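Local coordinates for DUF1214 domain-containing protein (Burkholderia cenocepacia, PDB 6ANS), which is of unknown function but belongs to the DUF1214 family and binds a phosphate and a sodium ion in this crystal, at residues A[129-134]-A[201-206]; A[108-113]-A[193-198]; A[54-59]-A[309-314]. One frame throughout, in Å; residues are numbered along the deposited sequence.

Overall arrangement
Contacts 1 and 2 share one antiparallel sheet, in which strands 133-140 and 188-196 are neighbours, and they touch: A206 N lies 2.9 Å from Q195 OE1. Contact 2 is the buried one, pairing strands 109-115 and 188-196 through backbone bonds, with the face carrying Y111 and R194 turned to a phosphate. Contact 1, partly buried, fastens the loops at the end of that sheet by polar bonds centred on two threonines and a water. Contact 3 lies on the other side of the chain's centre from contact 1, about 33 Å between centres. It is likewise partly buried, but depends on a proline and an alanine against aromatic rings, with waters at the tyrosine hydroxyl.

Contact 1 (A[129-134]-A[201-206]); sequences GTVAYL and RTETPA
T130 and T204 set their side chains at a slant to each other and, by side chain and backbone together, carry the polar bonds of the contact; T130 OG1 is the one side-chain atom in a direct bond. The hydroxyl of T130 stands between its own backbone N and carbonyl carbon (chi1 64°), a torsion that points OG1 at the opposite backbone, where it accepts from T204 N at 2.6 Å in a nearly straight bond (165° at the hydrogen). T204 OG1 and T130 OG1 are 3.7 Å apart, and a water bridges them. That water lies 2.6 Å from T130 OG1 and 3.0 Å from T204 OG1, and it donates to T202 O at 2.7 Å, tying three residues together on an exposed side.

The carbonyl of T204 is gripped twice. T130 N donates to T204 O at 2.9 Å and V131 N to the same oxygen at 3.0 Å, each tilted out of the carbonyl plane and approaching from opposite faces. Two successive amides thus share one acceptor, which ties the backbone at 130-131 to T204. Beside this polar knot the side chains of V131 and E203 run at about a right angle to each other, CG2 of V131 loosely facing the carboxylate, which has weak hydrogen bonds to the backbone N atoms of L198 and D199.

The touching parts of the two loops run 110° apart, so they cross and do not pair as strands. Segment 129-134 leads into strand 133-140, whose Y133 bonds through its backbone to T196. V131, E203 and P205 all rest on F197, while A206 N bonds to Q195 OE1, placing the contact beside the end of strand 188-196 and just before strand 207-212.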
ATOM      1  N   GLY A 129      -3.871  18.437 -14.663  1.00 37.02           N
ATOM      2  CA  GLY A 129      -4.573  18.774 -13.434  1.00 33.76           C
ATOM      3  C   GLY A 129      -4.348  20.232 -13.055  1.00 32.44           C
ATOM      4  O   GLY A 129      -3.871  21.044 -13.844  1.00 32.53           O
ATOM      5  N   THR A 130      -4.721  20.561 -11.813  1.00 31.96           N
ATOM      6  CA  THR A 130      -4.634  21.936 -11.328  1.00 35.99           C
ATOM      7  C   THR A 130      -3.691  22.121 -10.147  1.00 31.54           C
ATOM      8  O   THR A 130      -3.606  23.235  -9.616  1.00 36.67           O
ATOM      9  CB  THR A 130      -6.020  22.465 -10.921  1.00 41.13           C
ATOM     10  OG1 THR A 130      -6.503  21.700  -9.810  1.00 34.06           O
ATOM     11  CG2 THR A 130      -7.001  22.365 -12.082  1.00 36.23           C
ATOM     12  N   VAL A 131      -3.027  21.066  -9.676  1.00 36.90           N
ATOM     13  CA  VAL A 131      -2.031  21.261  -8.631  1.00 32.65           C
ATOM     14  C   VAL A 131      -0.974  22.217  -9.173  1.00 33.60           C
ATOM     15  O   VAL A 131      -0.496  22.059 -10.305  1.00 33.37           O
ATOM     16  CB  VAL A 131      -1.461  19.906  -8.170  1.00 35.29           C
ATOM     17  CG1 VAL A 131      -0.763  19.172  -9.312  1.00 26.51           C
ATOM     18  CG2 VAL A 131      -0.552  20.073  -6.945  1.00 38.11           C
ATOM     19  N   ALA A 132      -0.680  23.282  -8.418  1.00 42.32           N
ATOM     20  CA  ALA A 132       0.157  24.334  -8.997  1.00 50.76           C
ATOM     21  C   ALA A 132       1.629  23.937  -9.062  1.00 38.12           C
ATOM     22  O   ALA A 132       2.312  24.261 -10.041  1.00 43.55           O
ATOM     23  CB  ALA A 132      -0.015  25.652  -8.242  1.00 61.52           C
ATOM     24  N   TYR A 133       2.149  23.261  -8.038  1.00 29.95           N
ATOM     25  CA  TYR A 133       3.543  22.835  -8.035  1.00 29.34           C
ATOM     26  C   TYR A 133       3.665  21.356  -8.394  1.00 29.81           C
ATOM     27  O   TYR A 133       3.052  20.496  -7.752  1.00 34.29           O
ATOM     28  CB  TYR A 133       4.230  23.119  -6.699  1.00 26.58           C
ATOM     29  CG  TYR A 133       5.727  22.842  -6.763  1.00 41.52           C
ATOM     30  CD1 TYR A 133       6.230  21.558  -6.514  1.00 42.00           C
ATOM     31  CD2 TYR A 133       6.630  23.846  -7.096  1.00 32.69           C
ATOM     32  CE1 TYR A 133       7.596  21.286  -6.586  1.00 34.84           C
ATOM     33  CE2 TYR A 133       8.003  23.589  -7.173  1.00 39.65           C
ATOM     34  CZ  TYR A 133       8.477  22.304  -6.920  1.00 41.96           C
ATOM     35  OH  TYR A 133       9.822  22.043  -7.002  1.00 37.42           O
ATOM     36  N   LEU A 134       4.488  21.073  -9.404  1.00 33.42           N
ATOM     37  CA  LEU A 134       4.696  19.734  -9.944  1.00 34.02           C
ATOM     38  C   LEU A 134       6.150  19.619 -10.382  1.00 31.89           C
ATOM     39  O   LEU A 134       6.595  20.414 -11.216  1.00 30.00           O
ATOM     40  CB  LEU A 134       3.756  19.502 -11.130  1.00 32.73           C
ATOM     41  CG  LEU A 134       3.973  18.220 -11.919  1.00 31.33           C
ATOM     42  CD1 LEU A 134       3.620  17.044 -11.029  1.00 25.84           C
ATOM     43  CD2 LEU A 134       3.105  18.243 -13.175  1.00 28.31           C
ATOM     44  N   ARG A 201      -8.173  20.135  -1.076  1.00 43.30           N
ATOM     45  CA  ARG A 201      -9.619  20.113  -1.267  1.00 50.40           C
ATOM     46  C   ARG A 201     -10.029  20.752  -2.583  1.00 51.65           C
ATOM     47  O   ARG A 201     -11.045  20.361  -3.164  1.00 46.56           O
ATOM     48  CB  ARG A 201     -10.319  20.842  -0.122  1.00 57.68           C
ATOM     49  CG  ARG A 201     -10.677  19.970   1.059  1.00 62.84           C
ATOM     50  CD  ARG A 201     -10.281  20.633   2.365  1.00 64.15           C
ATOM     51  NE  ARG A 201      -9.907  22.026   2.172  1.00 58.59           N
ATOM     52  CZ  ARG A 201     -10.607  23.057   2.616  1.00 61.35           C
ATOM     53  NH1 ARG A 201     -11.725  22.851   3.299  1.00 69.22           N
ATOM     54  NH2 ARG A 201     -10.182  24.293   2.379  1.00 54.58           N
ATOM     55  N   THR A 202      -9.259  21.725  -3.068  1.00 49.37           N
ATOM     56  CA  THR A 202      -9.642  22.485  -4.249  1.00 48.24           C
ATOM     57  C   THR A 202      -8.706  22.316  -5.437  1.00 44.75           C
ATOM     58  O   THR A 202      -8.987  22.857  -6.519  1.00 42.84           O
ATOM     59  CB  THR A 202      -9.736  23.963  -3.884  1.00 42.10           C
ATOM     60  OG1 THR A 202      -8.435  24.420  -3.501  1.00 38.97           O
ATOM     61  CG2 THR A 202     -10.709  24.136  -2.729  1.00 45.46           C
ATOM     62  N   GLU A 203      -7.612  21.588  -5.277  1.00 36.51           N
ATOM     63  CA  GLU A 203      -6.676  21.341  -6.357  1.00 36.98           C
ATOM     64  C   GLU A 203      -6.839  19.910  -6.832  1.00 39.73           C
ATOM     65  O   GLU A 203      -7.199  19.023  -6.053  1.00 42.35           O
ATOM     66  CB  GLU A 203      -5.240  21.593  -5.928  1.00 40.79           C
ATOM     67  CG  GLU A 203      -4.892  23.050  -5.773  1.00 43.40           C
ATOM     68  CD  GLU A 203      -3.525  23.229  -5.165  1.00 47.53           C
ATOM     69  OE1 GLU A 203      -3.080  22.300  -4.482  1.00 53.93           O
ATOM     70  OE2 GLU A 203      -2.899  24.290  -5.348  1.00 56.80           O
ATOM     71  N   THR A 204      -6.687  19.721  -8.093  1.00 35.83           N
ATOM     72  CA  THR A 204      -6.825  18.402  -8.675  1.00 32.46           C
ATOM     73  C   THR A 204      -5.446  17.862  -8.998  1.00 32.04           C
ATOM     74  O   THR A 204      -4.660  18.581  -9.632  1.00 34.26           O
ATOM     75  CB  THR A 204      -7.669  18.499  -9.946  1.00 35.16           C
ATOM     76  OG1 THR A 204      -8.992  18.953  -9.603  1.00 31.63           O
ATOM     77  CG2 THR A 204      -7.748  17.153 -10.649  1.00 34.09           C
ATOM     78  N   PRO A 205      -5.113  16.626  -8.597  1.00 27.40           N
ATOM     79  CA  PRO A 205      -3.781  16.091  -8.902  1.00 26.03           C
ATOM     80  C   PRO A 205      -3.631  15.804 -10.383  1.00 28.71           C
ATOM     81  O   PRO A 205      -4.587  15.445 -11.072  1.00 33.80           O
ATOM     82  CB  PRO A 205      -3.715  14.781  -8.097  1.00 29.26           C
ATOM     83  CG  PRO A 205      -4.821  14.835  -7.108  1.00 26.63           C
ATOM     84  CD  PRO A 205      -5.868  15.767  -7.663  1.00 26.87           C
ATOM     85  N   ALA A 206      -2.400  15.920 -10.860  1.00 26.00           N
ATOM     86  CA  ALA A 206      -2.098  15.398 -12.178  1.00 23.47           C
ATOM     87  C   ALA A 206      -2.248  13.882 -12.136  1.00 30.02           C
ATOM     88  O   ALA A 206      -1.943  13.241 -11.127  1.00 30.13           O
ATOM     89  CB  ALA A 206      -0.676  15.804 -12.587  1.00 26.67           C
TER
HETATM   90  O   HOH W   1      -9.000  21.851  -9.017  1.00 25.16           O

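Contact 2 (A[108-113]-A[193-198]); sequences DNLYQY and VRQTFL. With PO4 (phosphate ion), chain E.
D108 opens the pairing by accepting F197 N on its carbonyl oxygen at 2.7 Å, while its carboxylate turns to N305 and N326. N109 faces T196 in a non-hydrogen-bonded pair, and their side chains run alongside: T196 OG1 donates to N109 OD1 at 2.8 Å from 41° above the amide carbonyl plane. L110 exchanges backbone bonds with Q195, and its CB sits at the edge of the F197 ring, 3.7 Å from CE2. Y111 returns to the N109 and T196 face beside R194, ring and guanidinium planes 72° apart, with N109 CB over one face of its ring. Y111 OH, also bonded to N106 N, donates to O3 of a phosphate, probably from the crystallisation liquor, at 2.6 Å; O3 lies at the ring's edge. With its chain extended from CG to NE, R194 gives the same O3 a bond from NE at 2.7 Å and O4 one from NH2 at 3.0 Å. Q112 pairs with V193 on the L110 face, where Q195 NE2, its OE1 being taken by A206, donates to Q112 OE1 at 3.1 Å. Y278 and R366 of a second, like-ordered sheet also bond the phosphate: a regular antiparallel ladder lines part of an anion pocket between the sheets.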
ATOM      1  N   ASP A 108       1.983  18.035   2.493  1.00 30.53           N
ATOM      2  CA  ASP A 108       1.292  18.702   1.394  1.00 26.06           C
ATOM      3  C   ASP A 108       1.628  18.120   0.036  1.00 26.45           C
ATOM      4  O   ASP A 108       1.199  18.678  -0.981  1.00 27.82           O
ATOM      5  CB  ASP A 108       1.620  20.193   1.397  1.00 23.93           C
ATOM      6  CG  ASP A 108       1.119  20.870   2.635  1.00 24.53           C
ATOM      7  OD1 ASP A 108      -0.018  20.537   3.054  1.00 30.32           O
ATOM      8  OD2 ASP A 108       1.868  21.673   3.218  1.00 32.74           O
ATOM      9  N   ASN A 109       2.363  17.017  -0.003  1.00 27.52           N
ATOM     10  CA  ASN A 109       2.786  16.402  -1.247  1.00 27.45           C
ATOM     11  C   ASN A 109       1.985  15.139  -1.529  1.00 22.85           C
ATOM     12  O   ASN A 109       1.692  14.354  -0.624  1.00 26.77           O
ATOM     13  CB  ASN A 109       4.271  16.021  -1.199  1.00 27.92           C
ATOM     14  CG  ASN A 109       5.199  17.176  -1.505  1.00 27.35           C
ATOM     15  OD1 ASN A 109       4.771  18.328  -1.591  1.00 26.31           O
ATOM     16  ND2 ASN A 109       6.510  16.873  -1.640  1.00 23.96           N
ATOM     17  N   LEU A 110       1.691  14.936  -2.806  1.00 26.15           N
ATOM     18  CA  LEU A 110       1.499  13.616  -3.387  1.00 22.11           C
ATOM     19  C   LEU A 110       2.845  13.198  -3.974  1.00 28.52           C
ATOM     20  O   LEU A 110       3.349  13.842  -4.902  1.00 25.82           O
ATOM     21  CB  LEU A 110       0.428  13.631  -4.473  1.00 28.90           C
ATOM     22  CG  LEU A 110       0.180  12.309  -5.216  1.00 30.76           C
ATOM     23  CD1 LEU A 110      -0.129  11.196  -4.262  1.00 39.32           C
ATOM     24  CD2 LEU A 110      -0.923  12.445  -6.281  1.00 36.81           C
ATOM     25  N   TYR A 111       3.450  12.169  -3.398  1.00 20.39           N
ATOM     26  CA  TYR A 111       4.693  11.625  -3.923  1.00 28.08           C
ATOM     27  C   TYR A 111       4.374  10.462  -4.839  1.00 27.40           C
ATOM     28  O   TYR A 111       3.528   9.617  -4.519  1.00 20.88           O
ATOM     29  CB  TYR A 111       5.619  11.112  -2.821  1.00 22.07           C
ATOM     30  CG  TYR A 111       6.230  12.139  -1.910  1.00 23.31           C
ATOM     31  CD1 TYR A 111       7.367  12.851  -2.294  1.00 22.70           C
ATOM     32  CD2 TYR A 111       5.718  12.349  -0.631  1.00 20.09           C
ATOM     33  CE1 TYR A 111       7.954  13.777  -1.444  1.00 20.88           C
ATOM     34  CE2 TYR A 111       6.301  13.269   0.233  1.00 26.31           C
ATOM     35  CZ  TYR A 111       7.425  13.979  -0.186  1.00 23.69           C
ATOM     36  OH  TYR A 111       8.010  14.881   0.654  1.00 21.12           O
ATOM     37  N   GLN A 112       5.100  10.384  -5.945  1.00 24.27           N
ATOM     38  CA  GLN A 112       4.988   9.241  -6.832  1.00 23.01           C
ATOM     39  C   GLN A 112       6.384   8.833  -7.261  1.00 27.95           C
ATOM     40  O   GLN A 112       7.206   9.684  -7.597  1.00 24.17           O
ATOM     41  CB  GLN A 112       4.130   9.558  -8.048  1.00 20.87           C
ATOM     42  CG  GLN A 112       2.688   9.880  -7.680  1.00 25.61           C
ATOM     43  CD  GLN A 112       1.844  10.054  -8.912  1.00 31.29           C
ATOM     44  OE1 GLN A 112       1.827  11.119  -9.522  1.00 29.14           O
ATOM     45  NE2 GLN A 112       1.197   8.973  -9.332  1.00 30.52           N
ATOM     46  N   TYR A 113       6.630   7.530  -7.273  1.00 22.16           N
ATOM     47  CA  TYR A 113       7.945   6.982  -7.538  1.00 20.67           C
ATOM     48  C   TYR A 113       7.778   5.841  -8.523  1.00 26.18           C
ATOM     49  O   TYR A 113       6.869   5.016  -8.380  1.00 20.56           O
ATOM     50  CB  TYR A 113       8.579   6.491  -6.218  1.00 26.08           C
ATOM     51  CG  TYR A 113       9.963   5.869  -6.258  1.00 24.32           C
ATOM     52  CD1 TYR A 113      11.023   6.467  -5.592  1.00 23.41           C
ATOM     53  CD2 TYR A 113      10.202   4.664  -6.908  1.00 22.92           C
ATOM     54  CE1 TYR A 113      12.287   5.898  -5.586  1.00 30.99           C
ATOM     55  CE2 TYR A 113      11.475   4.084  -6.906  1.00 23.40           C
ATOM     56  CZ  TYR A 113      12.510   4.704  -6.234  1.00 27.98           C
ATOM     57  OH  TYR A 113      13.780   4.144  -6.224  1.00 29.50           O
ATOM     58  N   VAL A 193       8.343  11.996  -8.410  1.00 21.73           N
ATOM     59  CA  VAL A 193       7.428  13.074  -8.761  1.00 20.57           C
ATOM     60  C   VAL A 193       6.919  13.697  -7.473  1.00 31.31           C
ATOM     61  O   VAL A 193       6.494  12.977  -6.557  1.00 26.57           O
ATOM     62  CB  VAL A 193       6.254  12.562  -9.609  1.00 20.85           C
ATOM     63  CG1 VAL A 193       5.339  13.744 -10.032  1.00 21.33           C
ATOM     64  CG2 VAL A 193       6.730  11.744 -10.794  1.00 21.00           C
ATOM     65  N   ARG A 194       6.944  15.027  -7.404  1.00 20.89           N
ATOM     66  CA  ARG A 194       6.309  15.763  -6.314  1.00 25.59           C
ATOM     67  C   ARG A 194       5.130  16.559  -6.854  1.00 25.02           C
ATOM     68  O   ARG A 194       5.284  17.372  -7.773  1.00 28.56           O
ATOM     69  CB  ARG A 194       7.290  16.699  -5.616  1.00 21.42           C
ATOM     70  CG  ARG A 194       8.335  15.971  -4.788  1.00 25.14           C
ATOM     71  CD  ARG A 194       9.345  16.951  -4.272  1.00 23.53           C
ATOM     72  NE  ARG A 194      10.267  16.376  -3.305  1.00 25.84           N
ATOM     73  CZ  ARG A 194      11.351  15.673  -3.635  1.00 29.55           C
ATOM     74  NH1 ARG A 194      11.632  15.420  -4.917  1.00 21.34           N
ATOM     75  NH2 ARG A 194      12.156  15.222  -2.678  1.00 23.37           N
ATOM     76  N   GLN A 195       3.957  16.326  -6.284  1.00 22.75           N
ATOM     77  CA  GLN A 195       2.820  17.218  -6.461  1.00 22.84           C
ATOM     78  C   GLN A 195       2.575  17.907  -5.125  1.00 27.71           C
ATOM     79  O   GLN A 195       2.216  17.250  -4.139  1.00 25.69           O
ATOM     80  CB  GLN A 195       1.584  16.462  -6.939  1.00 23.13           C
ATOM     81  CG  GLN A 195       1.863  15.454  -8.059  1.00 25.28           C
ATOM     82  CD  GLN A 195       0.586  15.117  -8.816  1.00 28.04           C
ATOM     83  OE1 GLN A 195      -0.345  15.920  -8.827  1.00 31.52           O
ATOM     84  NE2 GLN A 195       0.545  13.951  -9.473  1.00 31.84           N
ATOM     85  N   THR A 196       2.757  19.221  -5.087  1.00 23.97           N
ATOM     86  CA  THR A 196       2.684  19.966  -3.838  1.00 24.58           C
ATOM     87  C   THR A 196       1.406  20.792  -3.829  1.00 26.74           C
ATOM     88  O   THR A 196       1.220  21.669  -4.681  1.00 27.32           O
ATOM     89  CB  THR A 196       3.905  20.866  -3.663  1.00 26.60           C
ATOM     90  OG1 THR A 196       5.091  20.071  -3.722  1.00 24.55           O
ATOM     91  CG2 THR A 196       3.842  21.578  -2.311  1.00 31.71           C
ATOM     92  N   PHE A 197       0.545  20.533  -2.854  1.00 26.51           N
ATOM     93  CA  PHE A 197      -0.780  21.139  -2.812  1.00 25.72           C
ATOM     94  C   PHE A 197      -0.785  22.352  -1.891  1.00 26.79           C
ATOM     95  O   PHE A 197      -0.354  22.263  -0.733  1.00 27.40           O
ATOM     96  CB  PHE A 197      -1.829  20.127  -2.344  1.00 26.39           C
ATOM     97  CG  PHE A 197      -2.035  19.013  -3.312  1.00 29.33           C
ATOM     98  CD1 PHE A 197      -2.917  19.157  -4.368  1.00 25.78           C
ATOM     99  CD2 PHE A 197      -1.297  17.838  -3.200  1.00 29.55           C
ATOM    100  CE1 PHE A 197      -3.086  18.142  -5.285  1.00 32.97           C
ATOM    101  CE2 PHE A 197      -1.456  16.812  -4.111  1.00 28.70           C
ATOM    102  CZ  PHE A 197      -2.355  16.968  -5.162  1.00 35.57           C
ATOM    103  N   LEU A 198      -1.262  23.485  -2.405  1.00 27.17           N
ATOM    104  CA  LEU A 198      -1.646  24.541  -1.484  1.00 28.55           C
ATOM    105  C   LEU A 198      -2.825  24.076  -0.634  1.00 29.95           C
ATOM    106  O   LEU A 198      -2.862  24.324   0.575  1.00 32.67           O
ATOM    107  CB  LEU A 198      -2.012  25.826  -2.248  1.00 32.15           C
ATOM    108  CG  LEU A 198      -0.924  26.651  -2.941  1.00 35.72           C
ATOM    109  CD1 LEU A 198      -1.552  27.776  -3.762  1.00 28.74           C
ATOM    110  CD2 LEU A 198       0.093  27.195  -1.946  1.00 38.00           C
TER
HETATM  111  P   PO4 E 401      10.695  17.055   0.251  1.00 22.15           P
HETATM  112  O1  PO4 E 401      10.395  18.533   0.195  1.00 27.04           O
HETATM  113  O2  PO4 E 401      10.531  16.627   1.675  1.00 21.12           O
HETATM  114  O3  PO4 E 401       9.780  16.269  -0.653  1.00 24.84           O
HETATM  115  O4  PO4 E 401      12.118  16.879  -0.216  1.00 24.24           O

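Contact 3 (A[54-59]-A[309-314]); sequences TDAPDD and NNYWME
Y311, P57 and A56 bury the most surface here, and the tyrosine ring is the platform for the other two. The pyrrolidine ring of P57 lies over one face of that ring: CD sits above the ring centre, the line to the centroid only 6° off the ring normal, in a CH-pi contact, and CG reaches toward the CD1 side, 3.5 Å from Y311 CD1. The torsion of Y311 supports this reach, CG being anti to the backbone N (chi1 -175°), which carries the ring out from the turn toward segment 54-59.

A56 fills the angle between two aromatic side chains. Its CB meets Y311 CE2 at 3.7 Å and W312 CH2 at 3.8 Å. Those rings also touch each other, CD2 of Y311 standing over one face of the W312 indole while W312 CZ3 lies at the tyrosine's edge. The indole NE1 is held by T62 O, at the start of helix 60-83.

Both aromatics come from a type I turn, N310 to selenomethionine M313. N310 braces it: OD1 accepts E314 N at 3.1 Å, and ND2 donates to E314 OE1 at 3.0 Å, while E314 OE2 forms a salt bridge with R72.

At the hydroxyl end, Y311 OH donates to a water at 2.7 Å that in turn donates to D55 OD1, whose main partner is R53. A second water donates to D55 O at 2.7 Å and, over a longer distance, to the hydroxyl. The chemistry is therefore divided: a proline CH-pi contact on the Y311 face and an alanine methyl between the two rings make the join, while waters link the tyrosine hydroxyl to D55.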
ATOM      1  N   THR A  54      21.456   4.293  21.576  1.00 30.84           N
ATOM      2  CA  THR A  54      21.491   5.079  22.799  1.00 34.73           C
ATOM      3  C   THR A  54      21.471   6.574  22.525  1.00 32.47           C
ATOM      4  O   THR A  54      21.145   7.344  23.433  1.00 40.04           O
ATOM      5  CB  THR A  54      22.732   4.709  23.627  1.00 38.93           C
ATOM      6  OG1 THR A  54      23.903   4.914  22.832  1.00 45.45           O
ATOM      7  CG2 THR A  54      22.672   3.250  24.093  1.00 36.22           C
ATOM      8  N   ASP A  55      21.786   7.009  21.303  1.00 35.34           N
ATOM      9  CA  ASP A  55      21.641   8.423  20.985  1.00 35.63           C
ATOM     10  C   ASP A  55      20.221   8.801  20.558  1.00 33.52           C
ATOM     11  O   ASP A  55      19.993   9.955  20.195  1.00 35.85           O
ATOM     12  CB  ASP A  55      22.657   8.851  19.907  1.00 36.36           C
ATOM     13  CG  ASP A  55      22.427   8.187  18.539  1.00 40.19           C
ATOM     14  OD1 ASP A  55      21.451   7.415  18.369  1.00 31.82           O
ATOM     15  OD2 ASP A  55      23.245   8.455  17.618  1.00 32.75           O
ATOM     16  N   ALA A  56      19.255   7.854  20.560  1.00 35.01           N
ATOM     17  CA  ALA A  56      17.854   8.177  20.277  1.00 31.90           C
ATOM     18  C   ALA A  56      17.043   8.272  21.565  1.00 31.81           C
ATOM     19  O   ALA A  56      17.330   7.561  22.530  1.00 29.90           O
ATOM     20  CB  ALA A  56      17.219   7.106  19.383  1.00 30.18           C
ATOM     21  N   PRO A  57      15.998   9.104  21.613  1.00 39.70           N
ATOM     22  CA  PRO A  57      15.151   9.145  22.814  1.00 37.52           C
ATOM     23  C   PRO A  57      14.559   7.772  23.088  1.00 35.02           C
ATOM     24  O   PRO A  57      14.303   6.990  22.167  1.00 29.56           O
ATOM     25  CB  PRO A  57      14.055  10.156  22.450  1.00 39.58           C
ATOM     26  CG  PRO A  57      14.577  10.907  21.240  1.00 37.02           C
ATOM     27  CD  PRO A  57      15.477   9.955  20.529  1.00 34.63           C
ATOM     28  N   ASP A  58      14.342   7.470  24.371  1.00 33.65           N
ATOM     29  CA  ASP A  58      13.758   6.185  24.742  1.00 34.20           C
ATOM     30  C   ASP A  58      12.409   6.319  25.447  1.00 34.41           C
ATOM     31  O   ASP A  58      11.961   5.369  26.091  1.00 36.82           O
ATOM     32  CB  ASP A  58      14.733   5.370  25.597  1.00 33.11           C
ATOM     33  CG  ASP A  58      14.966   5.965  26.962  1.00 41.22           C
ATOM     34  OD1 ASP A  58      14.489   7.087  27.242  1.00 46.92           O
ATOM     35  OD2 ASP A  58      15.632   5.288  27.775  1.00 48.03           O
ATOM     36  N   ASP A  59      11.750   7.470  25.354  1.00 32.73           N
ATOM     37  CA  ASP A  59      10.403   7.566  25.893  1.00 38.45           C
ATOM     38  C   ASP A  59       9.506   6.561  25.167  1.00 36.49           C
ATOM     39  O   ASP A  59       9.751   6.238  24.002  1.00 37.48           O
ATOM     40  CB  ASP A  59       9.866   8.985  25.734  1.00 43.72           C
ATOM     41  CG  ASP A  59       9.809   9.419  24.288  1.00 49.70           C
ATOM     42  OD1 ASP A  59      10.870   9.812  23.751  1.00 55.22           O
ATOM     43  OD2 ASP A  59       8.714   9.368  23.688  1.00 45.88           O
ATOM     44  N   ASN A 309       7.411  16.601  13.212  1.00 28.84           N
ATOM     45  CA  ASN A 309       7.710  15.182  13.026  1.00 28.85           C
ATOM     46  C   ASN A 309       8.029  14.518  14.357  1.00 28.55           C
ATOM     47  O   ASN A 309       8.365  15.186  15.336  1.00 27.55           O
ATOM     48  CB  ASN A 309       8.928  14.935  12.108  1.00 21.95           C
ATOM     49  CG  ASN A 309       8.890  15.763  10.828  1.00 28.97           C
ATOM     50  OD1 ASN A 309       7.824  16.002  10.256  1.00 27.07           O
ATOM     51  ND2 ASN A 309      10.073  16.153  10.342  1.00 26.64           N
ATOM     52  N   ASN A 310       8.002  13.180  14.368  1.00 26.05           N
ATOM     53  CA  ASN A 310       8.581  12.467  15.499  1.00 24.02           C
ATOM     54  C   ASN A 310      10.097  12.356  15.319  1.00 24.93           C
ATOM     55  O   ASN A 310      10.677  12.893  14.369  1.00 27.13           O
ATOM     56  CB  ASN A 310       7.920  11.100  15.690  1.00 23.08           C
ATOM     57  CG  ASN A 310       8.167  10.136  14.542  1.00 26.41           C
ATOM     58  OD1 ASN A 310       8.997  10.361  13.647  1.00 26.96           O
ATOM     59  ND2 ASN A 310       7.431   9.038  14.568  1.00 22.07           N
ATOM     60  N   TYR A 311      10.757  11.656  16.250  1.00 24.11           N
ATOM     61  CA  TYR A 311      12.212  11.569  16.189  1.00 28.36           C
ATOM     62  C   TYR A 311      12.690  10.857  14.933  1.00 25.46           C
ATOM     63  O   TYR A 311      13.792  11.137  14.447  1.00 25.20           O
ATOM     64  CB  TYR A 311      12.773  10.861  17.421  1.00 24.77           C
ATOM     65  CG  TYR A 311      14.288  10.883  17.433  1.00 26.70           C
ATOM     66  CD1 TYR A 311      14.976  12.000  17.894  1.00 29.05           C
ATOM     67  CD2 TYR A 311      15.028   9.800  16.967  1.00 27.06           C
ATOM     68  CE1 TYR A 311      16.350  12.044  17.911  1.00 32.83           C
ATOM     69  CE2 TYR A 311      16.414   9.819  16.998  1.00 30.20           C
ATOM     70  CZ  TYR A 311      17.068  10.948  17.463  1.00 35.36           C
ATOM     71  OH  TYR A 311      18.439  10.997  17.480  1.00 33.10           O
ATOM     72  N   TRP A 312      11.889   9.930  14.408  1.00 24.73           N
ATOM     73  CA  TRP A 312      12.205   9.160  13.207  1.00 21.45           C
ATOM     74  C   TRP A 312      11.986   9.941  11.917  1.00 24.88           C
ATOM     75  O   TRP A 312      12.119   9.365  10.828  1.00 23.90           O
ATOM     76  CB  TRP A 312      11.365   7.870  13.235  1.00 27.38           C
ATOM     77  CG  TRP A 312      11.500   7.254  14.613  1.00 32.90           C
ATOM     78  CD1 TRP A 312      10.525   7.119  15.567  1.00 28.61           C
ATOM     79  CD2 TRP A 312      12.713   6.787  15.214  1.00 27.24           C
ATOM     80  NE1 TRP A 312      11.058   6.572  16.712  1.00 27.66           N
ATOM     81  CE2 TRP A 312      12.396   6.353  16.519  1.00 25.69           C
ATOM     82  CE3 TRP A 312      14.032   6.668  14.764  1.00 29.36           C
ATOM     83  CZ2 TRP A 312      13.351   5.810  17.380  1.00 28.88           C
ATOM     84  CZ3 TRP A 312      14.984   6.132  15.625  1.00 26.47           C
ATOM     85  CH2 TRP A 312      14.635   5.710  16.917  1.00 30.93           C
HETATM   86  N   MSE A 313      11.639  11.225  12.021  1.00 21.83           N
HETATM   87  CA  MSE A 313      11.457  12.121  10.878  1.00 30.77           C
HETATM   88  C   MSE A 313      10.286  11.668  10.014  1.00 24.55           C
HETATM   89  O   MSE A 313      10.235  11.894   8.805  1.00 24.55           O
HETATM   90  CB  MSE A 313      12.774  12.253  10.084  1.00 20.68           C
HETATM   91  CG  MSE A 313      13.888  12.779  10.996  1.00 31.38           C
HETATM   92 SE   MSE A 313      15.550  13.366  10.076  1.00 42.06          SE
HETATM   93  CE  MSE A 313      14.744  14.849   9.043  1.00 29.57           C
ATOM     94  N   GLU A 314       9.324  11.027  10.657  1.00 26.52           N
ATOM     95  CA  GLU A 314       8.000  10.890  10.080  1.00 21.65           C
ATOM     96  C   GLU A 314       7.195  12.098  10.513  1.00 24.36           C
ATOM     97  O   GLU A 314       7.177  12.423  11.704  1.00 22.38           O
ATOM     98  CB  GLU A 314       7.285   9.643  10.580  1.00 19.90           C
ATOM     99  CG  GLU A 314       7.966   8.318  10.389  1.00 28.95           C
ATOM    100  CD  GLU A 314       7.109   7.230  11.018  1.00 30.85           C
ATOM    101  OE1 GLU A 314       6.980   7.229  12.256  1.00 32.42           O
ATOM    102  OE2 GLU A 314       6.514   6.429  10.275  1.00 26.37           O
TER
HETATM  103  O   HOH W   2      19.653   8.752  16.480  1.00 29.32           O
HETATM  104  O   HOH W   3      19.234  12.529  20.198  1.00 57.56           O